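LEOA (Escherichia coli, PDB 4AUR) is a bacterial dynamin, probably a GTPase that binds and hydrolyses GTP in a P-loop domain carried on a long helical stalk. Local coordinates at residues A[41-52]-A[269-278]; A[327-335]-A[372-380]. All coordinates share one frame; numbering follows the deposited sequence.

How the contacts relate
Contact 1 and contact 2 stand at far-apart levels of an elongated molecule, their centres 86 Å apart and their nearest atoms about 67 Å from each other, on opposite sides of the chain's centre. They come in series along the sequence, contact 1 closing before contact 2 opens. What joins them is helix 275-343: its first residues pack on helix 38-51 in contact 1, and 327-335, close to its far end, pairs with helix 368-408 in contact 2. One helix therefore runs from beside helix 38-51, which leads into strand 54-60 of the probable GTPase domain, out into the helical domain, an architecture consistent with the globular head and long helical stalk of dynamins.

Contact 1 (A[41-52]-A[269-278]); sequences KVTSAINAIESD and LLVKTGMDVV
Ala-45 and selenomethionine Met-275 meet at the apolar centre, the CB of Ala-45 lying 3.5 Å from CG of Met-275. The same methyl also rests against Thr-273, whose CB is 3.7 Å from CB of Ala-45, so this small residue lets the second segment come near: the CA atoms of Ala-45 and Thr-273 are 5.7 Å apart, the shortest spacing in the register. Beyond CG the Met-275 chain folds at chi2 (-67°), which brings its SE to 3.6 Å from CG2 of Val-42. Toward the other end, Ile-49 extends its CD1 to within 3.9 Å of CB of Leu-269, while its CG1 touches the CG2 methyl of Thr-273, the two side chains meeting at about a right angle. The hydroxyl of Thr-273 is turned back to its own helix by a chi1 of 44°, within hydrogen-bonding reach of both Leu-269 O and Leu-270 O, and this leaves CG2 facing helix 38-51. Directly after it, Gly-274 takes a positive phi in a Schellman motif; the chain turns there, and Met-275 follows with its CB directed at helix 38-51. At the polar edge, Lys-272 reaches out to meet Asp-52 in a salt bridge, NZ to OD2 3.1 Å, whose hydrogen bond is weak; a long, weak ion pair with Glu-137 also reaches this NZ. The axes of helical segments 41-51 and 269-273 approach to 10.1 Å, with 120° between their directions. On the far side Ile-46 packs on Leu-18 and Leu-19 of helix 3-30, and Ile-49, besides its contacts here, also reaches Ile-15 of that helix. Helix 38-51 thus lies between helix 3-30 and the junction of helices 250-273 and 275-343, just ahead of strand 54-60 of the mixed sheet.

Contact 2 (A[327-335]-A[372-380]); sequences ELFEELNLM and LRIKQSVDR
Leu-328 and Leu-332 face Ser-377 and Ile-374 across two nearly antiparallel helices, whose axes approach to 10.4 Å with 170° between their directions; the CA atoms of Leu-328 and Ser-377 are 7.2 Å apart. Ser-377 is the central side chain, entering as a knob into a hole formed by Leu-328, Glu-331, Leu-332 and Met-335. Its CB lies 4.1 Å from CD2 of Leu-332. Glu-331, with an extended chain, directs its carboxylate toward the serine hydroxyl, but the modelled separation is too short to be trusted and the nature of this polar meeting remains doubtful. CD1 of Leu-328 lies against the carbonyl of Ser-377. This single knob-into-hole placement resembles coiled-coil packing, here between two antiparallel helices of the dynamin-like helical domain, where helix 275-343 runs out and helix 368-408 returns alongside it. Helix 489-518 packs against both: Leu-328 touches Leu-518, while Ile-374 and Val-378 touch Pro-510 and Ile-514. At the other end of the contact, selenomethionine Met-335 and Arg-373 run alongside each other, pointing opposite ways. CG of Met-335 sits 3.4 Å above the plane of the Arg-373 guanidinium, offset toward its rim, and is 3.6 Å from NH1. A chi1 of 63° sets CG of Arg-373 between its backbone N and carbonyl carbon, and a further bend at chi3 (-63°) carries the flat group to Met-335. Past this face the Met-335 chain turns at chi3, its SE lying 4.3 Å from CG1 of Ile-374.

Contact 1 (A[41-52]-A[269-278])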
ATOM      1  N   LYS A  41      14.592 -22.554  13.963  1.00 30.09           N
ATOM      2  CA  LYS A  41      15.807 -22.527  13.141  1.00 29.21           C
ATOM      3  C   LYS A  41      16.582 -21.273  13.469  1.00 27.73           C
ATOM      4  O   LYS A  41      17.782 -21.331  13.709  1.00 26.36           O
ATOM      5  CB  LYS A  41      15.492 -22.544  11.661  1.00 30.22           C
ATOM      6  CG  LYS A  41      14.792 -23.798  11.166  1.00 31.77           C
ATOM      7  CD  LYS A  41      15.765 -24.864  10.716  1.00 34.61           C
ATOM      8  CE  LYS A  41      15.038 -26.128  10.288  1.00 36.71           C
ATOM      9  NZ  LYS A  41      14.791 -27.040  11.444  1.00 36.43           N
ATOM     10  N   VAL A  42      15.880 -20.142  13.518  1.00 26.07           N
ATOM     11  CA  VAL A  42      16.521 -18.849  13.824  1.00 24.33           C
ATOM     12  C   VAL A  42      17.185 -18.801  15.204  1.00 23.32           C
ATOM     13  O   VAL A  42      18.319 -18.354  15.329  1.00 21.58           O
ATOM     14  CB  VAL A  42      15.527 -17.689  13.654  1.00 23.48           C
ATOM     15  CG1 VAL A  42      16.026 -16.412  14.317  1.00 22.86           C
ATOM     16  CG2 VAL A  42      15.266 -17.453  12.175  1.00 23.26           C
ATOM     17  N   THR A  43      16.477 -19.241  16.238  1.00 23.94           N
ATOM     18  CA  THR A  43      17.079 -19.391  17.571  1.00 24.51           C
ATOM     19  C   THR A  43      18.393 -20.199  17.552  1.00 25.13           C
ATOM     20  O   THR A  43      19.401 -19.744  18.075  1.00 25.18           O
ATOM     21  CB  THR A  43      16.108 -20.081  18.536  1.00 25.14           C
ATOM     22  OG1 THR A  43      14.905 -19.325  18.621  1.00 24.30           O
ATOM     23  CG2 THR A  43      16.703 -20.198  19.924  1.00 25.78           C
ATOM     24  N   SER A  44      18.381 -21.379  16.929  1.00 25.98           N
ATOM     25  CA  SER A  44      19.604 -22.175  16.738  1.00 26.23           C
ATOM     26  C   SER A  44      20.751 -21.378  16.112  1.00 26.37           C
ATOM     27  O   SER A  44      21.895 -21.441  16.580  1.00 30.69           O
ATOM     28  CB  SER A  44      19.338 -23.414  15.869  1.00 26.57           C
ATOM     29  OG  SER A  44      18.463 -24.349  16.496  1.00 26.41           O
ATOM     30  N   ALA A  45      20.469 -20.632  15.056  1.00 25.21           N
ATOM     31  CA  ALA A  45      21.523 -19.865  14.402  1.00 24.56           C
ATOM     32  C   ALA A  45      22.059 -18.787  15.326  1.00 24.56           C
ATOM     33  O   ALA A  45      23.234 -18.444  15.254  1.00 23.27           O
ATOM     34  CB  ALA A  45      21.038 -19.262  13.095  1.00 24.34           C
ATOM     35  N   ILE A  46      21.215 -18.251  16.198  1.00 24.76           N
ATOM     36  CA  ILE A  46      21.706 -17.283  17.179  1.00 26.31           C
ATOM     37  C   ILE A  46      22.704 -17.921  18.134  1.00 28.31           C
ATOM     38  O   ILE A  46      23.731 -17.327  18.458  1.00 28.05           O
ATOM     39  CB  ILE A  46      20.573 -16.653  17.977  1.00 26.47           C
ATOM     40  CG1 ILE A  46      19.888 -15.587  17.106  1.00 27.48           C
ATOM     41  CG2 ILE A  46      21.117 -16.008  19.228  1.00 26.18           C
ATOM     42  CD1 ILE A  46      18.493 -15.234  17.556  1.00 27.05           C
ATOM     43  N   ASN A  47      22.408 -19.153  18.543  1.00 29.87           N
ATOM     44  CA  ASN A  47      23.249 -19.866  19.467  1.00 30.39           C
ATOM     45  C   ASN A  47      24.549 -20.226  18.828  1.00 32.01           C
ATOM     46  O   ASN A  47      25.603 -20.008  19.414  1.00 37.04           O
ATOM     47  CB  ASN A  47      22.528 -21.092  20.012  1.00 30.44           C
ATOM     48  CG  ASN A  47      21.335 -20.705  20.863  1.00 30.46           C
ATOM     49  OD1 ASN A  47      20.251 -21.303  20.797  1.00 30.83           O
ATOM     50  ND2 ASN A  47      21.522 -19.660  21.642  1.00 29.00           N
ATOM     51  N   ALA A  48      24.494 -20.761  17.621  1.00 32.66           N
ATOM     52  CA  ALA A  48      25.721 -21.070  16.901  1.00 31.81           C
ATOM     53  C   ALA A  48      26.585 -19.847  16.780  1.00 30.99           C
ATOM     54  O   ALA A  48      27.791 -19.944  16.901  1.00 35.67           O
ATOM     55  CB  ALA A  48      25.409 -21.612  15.523  1.00 31.66           C
ATOM     56  N   ILE A  49      25.970 -18.693  16.558  1.00 33.08           N
ATOM     57  CA  ILE A  49      26.724 -17.470  16.279  1.00 33.35           C
ATOM     58  C   ILE A  49      27.457 -16.940  17.490  1.00 34.28           C
ATOM     59  O   ILE A  49      28.536 -16.391  17.350  1.00 36.11           O
ATOM     60  CB  ILE A  49      25.815 -16.371  15.717  1.00 32.63           C
ATOM     61  CG1 ILE A  49      25.694 -16.540  14.206  1.00 34.02           C
ATOM     62  CG2 ILE A  49      26.380 -14.986  16.001  1.00 34.03           C
ATOM     63  CD1 ILE A  49      24.688 -15.607  13.555  1.00 33.15           C
ATOM     64  N   GLU A  50      26.827 -17.051  18.657  1.00 37.52           N
ATOM     65  CA  GLU A  50      27.418 -16.669  19.941  1.00 39.36           C
ATOM     66  C   GLU A  50      28.836 -17.217  20.139  1.00 40.32           C
ATOM     67  O   GLU A  50      29.711 -16.515  20.638  1.00 40.24           O
ATOM     68  CB  GLU A  50      26.536 -17.161  21.102  1.00 40.99           C
ATOM     69  CG  GLU A  50      25.332 -16.285  21.426  1.00 41.28           C
ATOM     70  CD  GLU A  50      25.725 -14.945  22.021  1.00 44.04           C
ATOM     71  OE1 GLU A  50      26.949 -14.682  22.182  1.00 42.35           O
ATOM     72  OE2 GLU A  50      24.800 -14.146  22.336  1.00 47.82           O
ATOM     73  N   SER A  51      29.057 -18.466  19.747  1.00 40.18           N
ATOM     74  CA  SER A  51      30.382 -19.082  19.857  1.00 41.74           C
ATOM     75  C   SER A  51      31.460 -18.324  19.088  1.00 41.74           C
ATOM     76  O   SER A  51      32.536 -18.039  19.625  1.00 42.68           O
ATOM     77  CB  SER A  51      30.368 -20.510  19.309  1.00 40.30           C
ATOM     78  OG  SER A  51      31.695 -20.888  18.995  1.00 41.52           O
ATOM     79  N   ASP A  52      31.152 -18.023  17.828  1.00 39.81           N
ATOM     80  CA  ASP A  52      32.122 -17.546  16.859  1.00 36.76           C
ATOM     81  C   ASP A  52      33.024 -16.410  17.364  1.00 36.73           C
ATOM     82  O   ASP A  52      32.616 -15.577  18.188  1.00 36.74           O
ATOM     83  CB  ASP A  52      31.409 -17.148  15.565  1.00 38.03           C
ATOM     84  CG  ASP A  52      30.979 -18.367  14.720  1.00 42.07           C
ATOM     85  OD1 ASP A  52      30.451 -19.366  15.270  1.00 43.77           O
ATOM     86  OD2 ASP A  52      31.179 -18.329  13.489  1.00 42.23           O
ATOM     87  N   LEU A 269      28.606 -14.180   9.191  1.00 25.11           N
ATOM     88  CA  LEU A 269      27.806 -14.912  10.172  1.00 25.27           C
ATOM     89  C   LEU A 269      26.475 -15.412   9.582  1.00 25.88           C
ATOM     90  O   LEU A 269      26.118 -16.567   9.790  1.00 27.34           O
ATOM     91  CB  LEU A 269      27.574 -14.066  11.437  1.00 26.34           C
ATOM     92  CG  LEU A 269      28.782 -13.688  12.311  1.00 26.67           C
ATOM     93  CD1 LEU A 269      28.480 -12.574  13.295  1.00 26.79           C
ATOM     94  CD2 LEU A 269      29.286 -14.877  13.088  1.00 26.99           C
ATOM     95  N   LEU A 270      25.753 -14.581   8.829  1.00 26.42           N
ATOM     96  CA  LEU A 270      24.483 -15.027   8.225  1.00 27.08           C
ATOM     97  C   LEU A 270      24.685 -16.189   7.252  1.00 26.89           C
ATOM     98  O   LEU A 270      24.086 -17.238   7.395  1.00 29.06           O
ATOM     99  CB  LEU A 270      23.744 -13.871   7.542  1.00 26.69           C
ATOM    100  CG  LEU A 270      23.333 -12.774   8.538  1.00 30.95           C
ATOM    101  CD1 LEU A 270      22.580 -11.622   7.878  1.00 32.40           C
ATOM    102  CD2 LEU A 270      22.511 -13.340   9.699  1.00 32.21           C
ATOM    103  N   VAL A 271      25.532 -16.022   6.260  1.00 25.84           N
ATOM    104  CA  VAL A 271      25.797 -17.115   5.373  1.00 26.65           C
ATOM    105  C   VAL A 271      26.220 -18.381   6.154  1.00 27.85           C
ATOM    106  O   VAL A 271      25.623 -19.425   6.019  1.00 27.72           O
ATOM    107  CB  VAL A 271      26.882 -16.743   4.358  1.00 26.41           C
ATOM    108  CG1 VAL A 271      27.083 -17.889   3.389  1.00 26.93           C
ATOM    109  CG2 VAL A 271      26.480 -15.493   3.602  1.00 26.90           C
ATOM    110  N   LYS A 272      27.242 -18.290   6.980  1.00 29.26           N
ATOM    111  CA  LYS A 272      27.704 -19.450   7.744  1.00 31.15           C
ATOM    112  C   LYS A 272      26.555 -20.284   8.366  1.00 30.42           C
ATOM    113  O   LYS A 272      26.601 -21.502   8.333  1.00 32.73           O
ATOM    114  CB  LYS A 272      28.706 -18.990   8.820  1.00 33.36           C
ATOM    115  CG  LYS A 272      29.210 -20.079   9.747  1.00 36.46           C
ATOM    116  CD  LYS A 272      30.123 -19.529  10.837  1.00 38.60           C
ATOM    117  CE  LYS A 272      31.030 -20.628  11.396  1.00 40.11           C
ATOM    118  NZ  LYS A 272      32.484 -20.261  11.433  1.00 42.80           N
ATOM    119  N   THR A 273      25.544 -19.631   8.927  1.00 29.24           N
ATOM    120  CA  THR A 273      24.388 -20.301   9.551  1.00 27.56           C
ATOM    121  C   THR A 273      23.185 -20.521   8.643  1.00 26.32           C
ATOM    122  O   THR A 273      22.178 -21.076   9.087  1.00 28.34           O
ATOM    123  CB  THR A 273      23.858 -19.475  10.745  1.00 29.18           C
ATOM    124  OG1 THR A 273      23.788 -18.081  10.392  1.00 28.66           O
ATOM    125  CG2 THR A 273      24.753 -19.643  11.948  1.00 28.93           C
ATOM    126  N   GLY A 274      23.265 -20.078   7.391  1.00 25.50           N
ATOM    127  CA  GLY A 274      22.200 -20.306   6.419  1.00 25.14           C
ATOM    128  C   GLY A 274      20.999 -19.386   6.587  1.00 24.76           C
ATOM    129  O   GLY A 274      19.934 -19.664   6.083  1.00 25.80           O
HETATM  130  N   MSE A 275      21.191 -18.274   7.268  1.00 24.91           N
HETATM  131  CA  MSE A 275      20.119 -17.348   7.616  1.00 24.53           C
HETATM  132  C   MSE A 275      20.017 -16.210   6.634  1.00 24.56           C
HETATM  133  O   MSE A 275      19.012 -15.491   6.598  1.00 22.19           O
HETATM  134  CB  MSE A 275      20.409 -16.759   8.984  1.00 24.73           C
HETATM  135  CG  MSE A 275      20.170 -17.755  10.095  1.00 26.42           C
HETATM  136 SE   MSE A 275      18.262 -18.229  10.269  0.78 33.54          SE
HETATM  137  CE  MSE A 275      18.404 -20.092   9.649  1.00 30.52           C
ATOM    138  N   ASP A 276      21.056 -16.023   5.827  1.00 24.87           N
ATOM    139  CA  ASP A 276      20.968 -15.100   4.706  1.00 26.03           C
ATOM    140  C   ASP A 276      19.694 -15.375   3.918  1.00 26.14           C
ATOM    141  O   ASP A 276      18.931 -14.479   3.623  1.00 27.00           O
ATOM    142  CB  ASP A 276      22.193 -15.217   3.789  1.00 26.89           C
ATOM    143  CG  ASP A 276      22.509 -16.662   3.389  1.00 30.91           C
ATOM    144  OD1 ASP A 276      22.120 -17.602   4.139  1.00 34.92           O
ATOM    145  OD2 ASP A 276      23.168 -16.868   2.335  1.00 33.28           O
ATOM    146  N   VAL A 277      19.474 -16.635   3.601  1.00 26.66           N
ATOM    147  CA  VAL A 277      18.405 -17.068   2.745  1.00 27.22           C
ATOM    148  C   VAL A 277      17.055 -16.891   3.459  1.00 29.37           C
ATOM    149  O   VAL A 277      16.098 -16.353   2.878  1.00 31.12           O
ATOM    150  CB  VAL A 277      18.666 -18.535   2.349  1.00 27.44           C
ATOM    151  CG1 VAL A 277      17.473 -19.168   1.677  1.00 28.98           C
ATOM    152  CG2 VAL A 277      19.858 -18.613   1.434  1.00 28.10           C
ATOM    153  N   VAL A 278      16.988 -17.329   4.719  1.00 28.40           N
ATOM    154  CA  VAL A 278      15.773 -17.203   5.530  1.00 28.60           C
ATOM    155  C   VAL A 278      15.334 -15.741   5.604  1.00 28.12           C
ATOM    156  O   VAL A 278      14.180 -15.420   5.445  1.00 28.26           O
ATOM    157  CB  VAL A 278      16.015 -17.762   6.964  1.00 29.27           C
ATOM    158  CG1 VAL A 278      14.869 -17.430   7.908  1.00 27.89           C
ATOM    159  CG2 VAL A 278      16.243 -19.274   6.923  1.00 29.73           C
TER

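Contact 2 (A[327-335]-A[372-380])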
ATOM      1  N   GLU A 327     -43.572  22.872  -3.212  1.00 28.61           N
ATOM      2  CA  GLU A 327     -43.815  23.731  -4.361  1.00 28.78           C
ATOM      3  C   GLU A 327     -45.031  23.241  -5.162  1.00 26.81           C
ATOM      4  O   GLU A 327     -45.849  24.044  -5.604  1.00 24.45           O
ATOM      5  CB  GLU A 327     -42.577  23.814  -5.253  1.00 32.77           C
ATOM      6  CG  GLU A 327     -41.421  24.621  -4.643  1.00 37.18           C
ATOM      7  CD  GLU A 327     -40.075  24.311  -5.295  1.00 41.56           C
ATOM      8  OE1 GLU A 327     -40.050  23.770  -6.433  1.00 41.83           O
ATOM      9  OE2 GLU A 327     -39.037  24.598  -4.661  1.00 46.19           O
ATOM     10  N   LEU A 328     -45.156  21.925  -5.327  1.00 25.32           N
ATOM     11  CA  LEU A 328     -46.266  21.371  -6.074  1.00 24.50           C
ATOM     12  C   LEU A 328     -47.554  21.686  -5.372  1.00 24.84           C
ATOM     13  O   LEU A 328     -48.519  22.103  -5.983  1.00 25.37           O
ATOM     14  CB  LEU A 328     -46.176  19.872  -6.200  1.00 24.34           C
ATOM     15  CG  LEU A 328     -47.438  19.292  -6.855  1.00 24.33           C
ATOM     16  CD1 LEU A 328     -47.554  19.818  -8.267  1.00 24.63           C
ATOM     17  CD2 LEU A 328     -47.474  17.775  -6.851  1.00 23.73           C
ATOM     18  N   PHE A 329     -47.564  21.448  -4.075  1.00 24.88           N
ATOM     19  CA  PHE A 329     -48.691  21.789  -3.248  1.00 24.52           C
ATOM     20  C   PHE A 329     -49.025  23.286  -3.305  1.00 25.87           C
ATOM     21  O   PHE A 329     -50.179  23.650  -3.382  1.00 25.08           O
ATOM     22  CB  PHE A 329     -48.392  21.387  -1.822  1.00 24.40           C
ATOM     23  CG  PHE A 329     -49.405  21.850  -0.858  1.00 25.26           C
ATOM     24  CD1 PHE A 329     -50.576  21.133  -0.683  1.00 26.83           C
ATOM     25  CD2 PHE A 329     -49.210  23.015  -0.149  1.00 25.92           C
ATOM     26  CE1 PHE A 329     -51.525  21.560   0.215  1.00 27.69           C
ATOM     27  CE2 PHE A 329     -50.151  23.463   0.737  1.00 25.98           C
ATOM     28  CZ  PHE A 329     -51.311  22.740   0.918  1.00 27.17           C
ATOM     29  N   GLU A 330     -48.017  24.144  -3.244  1.00 25.51           N
ATOM     30  CA  GLU A 330     -48.265  25.553  -3.295  1.00 27.38           C
ATOM     31  C   GLU A 330     -48.980  25.867  -4.602  1.00 30.13           C
ATOM     32  O   GLU A 330     -49.922  26.654  -4.631  1.00 32.82           O
ATOM     33  CB  GLU A 330     -46.955  26.357  -3.203  1.00 28.58           C
ATOM     34  CG  GLU A 330     -46.388  26.488  -1.794  1.00 29.36           C
ATOM     35  CD  GLU A 330     -44.999  27.100  -1.746  1.00 30.64           C
ATOM     36  OE1 GLU A 330     -44.730  28.089  -2.456  1.00 35.30           O
ATOM     37  OE2 GLU A 330     -44.162  26.609  -0.983  1.00 31.78           O
ATOM     38  N   GLU A 331     -48.528  25.254  -5.687  1.00 31.87           N
ATOM     39  CA  GLU A 331     -49.049  25.584  -7.017  1.00 32.35           C
ATOM     40  C   GLU A 331     -50.483  25.111  -7.167  1.00 30.34           C
ATOM     41  O   GLU A 331     -51.297  25.823  -7.717  1.00 30.77           O
ATOM     42  CB  GLU A 331     -48.156  24.989  -8.114  1.00 32.57           C
ATOM     43  CG  GLU A 331     -48.785  24.853  -9.491  1.00 33.76           C
ATOM     44  CD  GLU A 331     -47.781  24.387 -10.538  1.00 34.87           C
ATOM     45  OE1 GLU A 331     -46.618  24.838 -10.481  1.00 38.01           O
ATOM     46  OE2 GLU A 331     -48.142  23.580 -11.420  1.00 31.80           O
ATOM     47  N   LEU A 332     -50.772  23.913  -6.679  1.00 28.33           N
ATOM     48  CA  LEU A 332     -52.120  23.358  -6.737  1.00 27.31           C
ATOM     49  C   LEU A 332     -53.104  24.102  -5.840  1.00 27.56           C
ATOM     50  O   LEU A 332     -54.283  24.145  -6.142  1.00 26.08           O
ATOM     51  CB  LEU A 332     -52.117  21.887  -6.333  1.00 25.16           C
ATOM     52  CG  LEU A 332     -51.412  20.881  -7.227  1.00 24.65           C
ATOM     53  CD1 LEU A 332     -51.392  19.511  -6.579  1.00 24.92           C
ATOM     54  CD2 LEU A 332     -52.082  20.789  -8.573  1.00 24.74           C
ATOM     55  N   ASN A 333     -52.620  24.657  -4.740  1.00 28.54           N
ATOM     56  CA  ASN A 333     -53.456  25.380  -3.811  1.00 31.70           C
ATOM     57  C   ASN A 333     -53.875  26.748  -4.386  1.00 33.06           C
ATOM     58  O   ASN A 333     -55.017  27.163  -4.242  1.00 31.90           O
ATOM     59  CB  ASN A 333     -52.752  25.539  -2.464  1.00 33.52           C
ATOM     60  CG  ASN A 333     -53.723  25.584  -1.289  1.00 40.09           C
ATOM     61  OD1 ASN A 333     -54.586  24.699  -1.110  1.00 41.68           O
ATOM     62  ND2 ASN A 333     -53.572  26.606  -0.458  1.00 43.96           N
ATOM     63  N   LEU A 334     -52.967  27.439  -5.062  1.00 34.58           N
ATOM     64  CA  LEU A 334     -53.350  28.636  -5.798  1.00 36.96           C
ATOM     65  C   LEU A 334     -54.394  28.335  -6.870  1.00 36.16           C
ATOM     66  O   LEU A 334     -55.379  29.044  -7.020  1.00 41.49           O
ATOM     67  CB  LEU A 334     -52.140  29.279  -6.463  1.00 39.10           C
ATOM     68  CG  LEU A 334     -51.337  30.166  -5.529  1.00 43.70           C
ATOM     69  CD1 LEU A 334     -49.941  30.396  -6.095  1.00 46.32           C
ATOM     70  CD2 LEU A 334     -52.062  31.491  -5.288  1.00 46.50           C
HETATM   71  N   MSE A 335     -54.176  27.275  -7.617  1.00 35.00           N
HETATM   72  CA  MSE A 335     -55.045  26.960  -8.712  1.00 34.78           C
HETATM   73  C   MSE A 335     -56.432  26.829  -8.218  1.00 33.52           C
HETATM   74  O   MSE A 335     -57.332  27.353  -8.815  1.00 31.99           O
HETATM   75  CB  MSE A 335     -54.575  25.676  -9.339  1.00 38.35           C
HETATM   76  CG  MSE A 335     -54.981  25.631 -10.799  1.00 41.00           C
HETATM   77 SE   MSE A 335     -54.434  23.865 -11.417  0.84 47.53          SE
HETATM   78  CE  MSE A 335     -52.502  24.260 -11.540  1.00 45.11           C
ATOM     79  N   LEU A 372     -56.634  18.062 -17.141  1.00 23.96           N
ATOM     80  CA  LEU A 372     -55.404  18.208 -17.877  1.00 23.34           C
ATOM     81  C   LEU A 372     -54.488  19.192 -17.240  1.00 23.79           C
ATOM     82  O   LEU A 372     -53.295  19.049 -17.393  1.00 25.57           O
ATOM     83  CB  LEU A 372     -55.653  18.723 -19.282  1.00 23.33           C
ATOM     84  CG  LEU A 372     -56.411  17.811 -20.200  1.00 23.13           C
ATOM     85  CD1 LEU A 372     -56.338  18.424 -21.579  1.00 23.71           C
ATOM     86  CD2 LEU A 372     -55.832  16.410 -20.161  1.00 23.80           C
ATOM     87  N   ARG A 373     -55.003  20.230 -16.592  1.00 24.16           N
ATOM     88  CA  ARG A 373     -54.069  21.195 -16.034  1.00 26.45           C
ATOM     89  C   ARG A 373     -53.512  20.754 -14.686  1.00 25.69           C
ATOM     90  O   ARG A 373     -52.343  20.909 -14.431  1.00 26.43           O
ATOM     91  CB  ARG A 373     -54.559  22.646 -16.078  1.00 26.78           C
ATOM     92  CG  ARG A 373     -55.788  22.986 -15.306  1.00 28.67           C
ATOM     93  CD  ARG A 373     -56.221  24.411 -15.646  1.00 29.23           C
ATOM     94  NE  ARG A 373     -55.206  25.377 -15.245  1.00 29.42           N
ATOM     95  CZ  ARG A 373     -55.389  26.403 -14.419  1.00 30.46           C
ATOM     96  NH1 ARG A 373     -56.573  26.668 -13.871  1.00 30.11           N
ATOM     97  NH2 ARG A 373     -54.355  27.194 -14.152  1.00 32.38           N
ATOM     98  N   ILE A 374     -54.322  20.140 -13.854  1.00 26.39           N
ATOM     99  CA  ILE A 374     -53.793  19.442 -12.706  1.00 25.29           C
ATOM    100  C   ILE A 374     -52.773  18.378 -13.135  1.00 26.79           C
ATOM    101  O   ILE A 374     -51.699  18.243 -12.546  1.00 26.65           O
ATOM    102  CB  ILE A 374     -54.919  18.769 -11.924  1.00 24.95           C
ATOM    103  CG1 ILE A 374     -55.806  19.834 -11.286  1.00 24.71           C
ATOM    104  CG2 ILE A 374     -54.362  17.780 -10.890  1.00 25.30           C
ATOM    105  CD1 ILE A 374     -56.958  19.262 -10.473  1.00 25.46           C
ATOM    106  N   LYS A 375     -53.117  17.598 -14.146  1.00 28.22           N
ATOM    107  CA  LYS A 375     -52.266  16.486 -14.543  1.00 29.30           C
ATOM    108  C   LYS A 375     -50.878  16.934 -14.964  1.00 29.79           C
ATOM    109  O   LYS A 375     -49.895  16.278 -14.705  1.00 33.93           O
ATOM    110  CB  LYS A 375     -52.906  15.724 -15.678  1.00 29.84           C
ATOM    111  CG  LYS A 375     -51.904  14.891 -16.409  1.00 33.47           C
ATOM    112  CD  LYS A 375     -52.472  13.618 -16.947  1.00 35.62           C
ATOM    113  CE  LYS A 375     -51.395  12.938 -17.770  1.00 37.13           C
ATOM    114  NZ  LYS A 375     -51.360  11.510 -17.379  1.00 39.28           N
ATOM    115  N   GLN A 376     -50.818  18.056 -15.633  1.00 31.36           N
ATOM    116  CA  GLN A 376     -49.602  18.584 -16.180  1.00 33.39           C
ATOM    117  C   GLN A 376     -48.695  19.116 -15.053  1.00 33.49           C
ATOM    118  O   GLN A 376     -47.477  19.117 -15.168  1.00 35.99           O
ATOM    119  CB  GLN A 376     -50.034  19.674 -17.154  1.00 37.40           C
ATOM    120  CG  GLN A 376     -48.952  20.389 -17.924  1.00 43.50           C
ATOM    121  CD  GLN A 376     -49.140  21.895 -17.821  1.00 48.29           C
ATOM    122  OE1 GLN A 376     -48.241  22.614 -17.353  1.00 46.94           O
ATOM    123  NE2 GLN A 376     -50.342  22.380 -18.208  1.00 49.64           N
ATOM    124  N   SER A 377     -49.307  19.558 -13.960  1.00 32.70           N
ATOM    125  CA  SER A 377     -48.606  19.977 -12.754  1.00 30.60           C
ATOM    126  C   SER A 377     -48.061  18.802 -11.941  1.00 29.21           C
ATOM    127  O   SER A 377     -47.000  18.904 -11.336  1.00 25.54           O
ATOM    128  CB  SER A 377     -49.561  20.755 -11.866  1.00 31.27           C
ATOM    129  OG  SER A 377     -49.545  22.114 -12.207  1.00 35.16           O
ATOM    130  N   VAL A 378     -48.827  17.717 -11.903  1.00 28.73           N
ATOM    131  CA  VAL A 378     -48.439  16.498 -11.225  1.00 29.48           C
ATOM    132  C   VAL A 378     -47.364  15.762 -11.991  1.00 30.32           C
ATOM    133  O   VAL A 378     -46.339  15.381 -11.431  1.00 31.10           O
ATOM    134  CB  VAL A 378     -49.624  15.560 -11.081  1.00 29.88           C
ATOM    135  CG1 VAL A 378     -49.189  14.203 -10.569  1.00 30.85           C
ATOM    136  CG2 VAL A 378     -50.632  16.167 -10.142  1.00 31.77           C
ATOM    137  N   ASP A 379     -47.621  15.553 -13.270  1.00 30.58           N
ATOM    138  CA  ASP A 379     -46.614  15.075 -14.170  1.00 31.52           C
ATOM    139  C   ASP A 379     -45.308  15.864 -13.974  1.00 31.18           C
ATOM    140  O   ASP A 379     -44.272  15.281 -13.782  1.00 30.82           O
ATOM    141  CB  ASP A 379     -47.110  15.167 -15.627  1.00 34.17           C
ATOM    142  CG  ASP A 379     -48.065  14.000 -16.039  1.00 35.97           C
ATOM    143  OD1 ASP A 379     -48.711  13.340 -15.187  1.00 37.74           O
ATOM    144  OD2 ASP A 379     -48.174  13.754 -17.262  1.00 40.49           O
ATOM    145  N   ARG A 380     -45.338  17.185 -14.002  1.00 34.06           N
ATOM    146  CA  ARG A 380     -44.078  17.945 -13.932  1.00 37.52           C
ATOM    147  C   ARG A 380     -43.268  17.617 -12.668  1.00 34.75           C
ATOM    148  O   ARG A 380     -42.042  17.547 -12.708  1.00 32.40           O
ATOM    149  CB  ARG A 380     -44.342  19.441 -14.031  1.00 43.40           C
ATOM    150  CG  ARG A 380     -43.116  20.322 -14.232  1.00 51.89           C
ATOM    151  CD  ARG A 380     -43.559  21.680 -14.790  1.00 65.73           C
ATOM    152  NE  ARG A 380     -42.712  22.812 -14.386  1.00 75.20           N
ATOM    153  CZ  ARG A 380     -43.021  24.102 -14.573  1.00 81.78           C
ATOM    154  NH1 ARG A 380     -44.165  24.460 -15.159  1.00 83.60           N
ATOM    155  NH2 ARG A 380     -42.182  25.048 -14.162  1.00 82.50           N
TER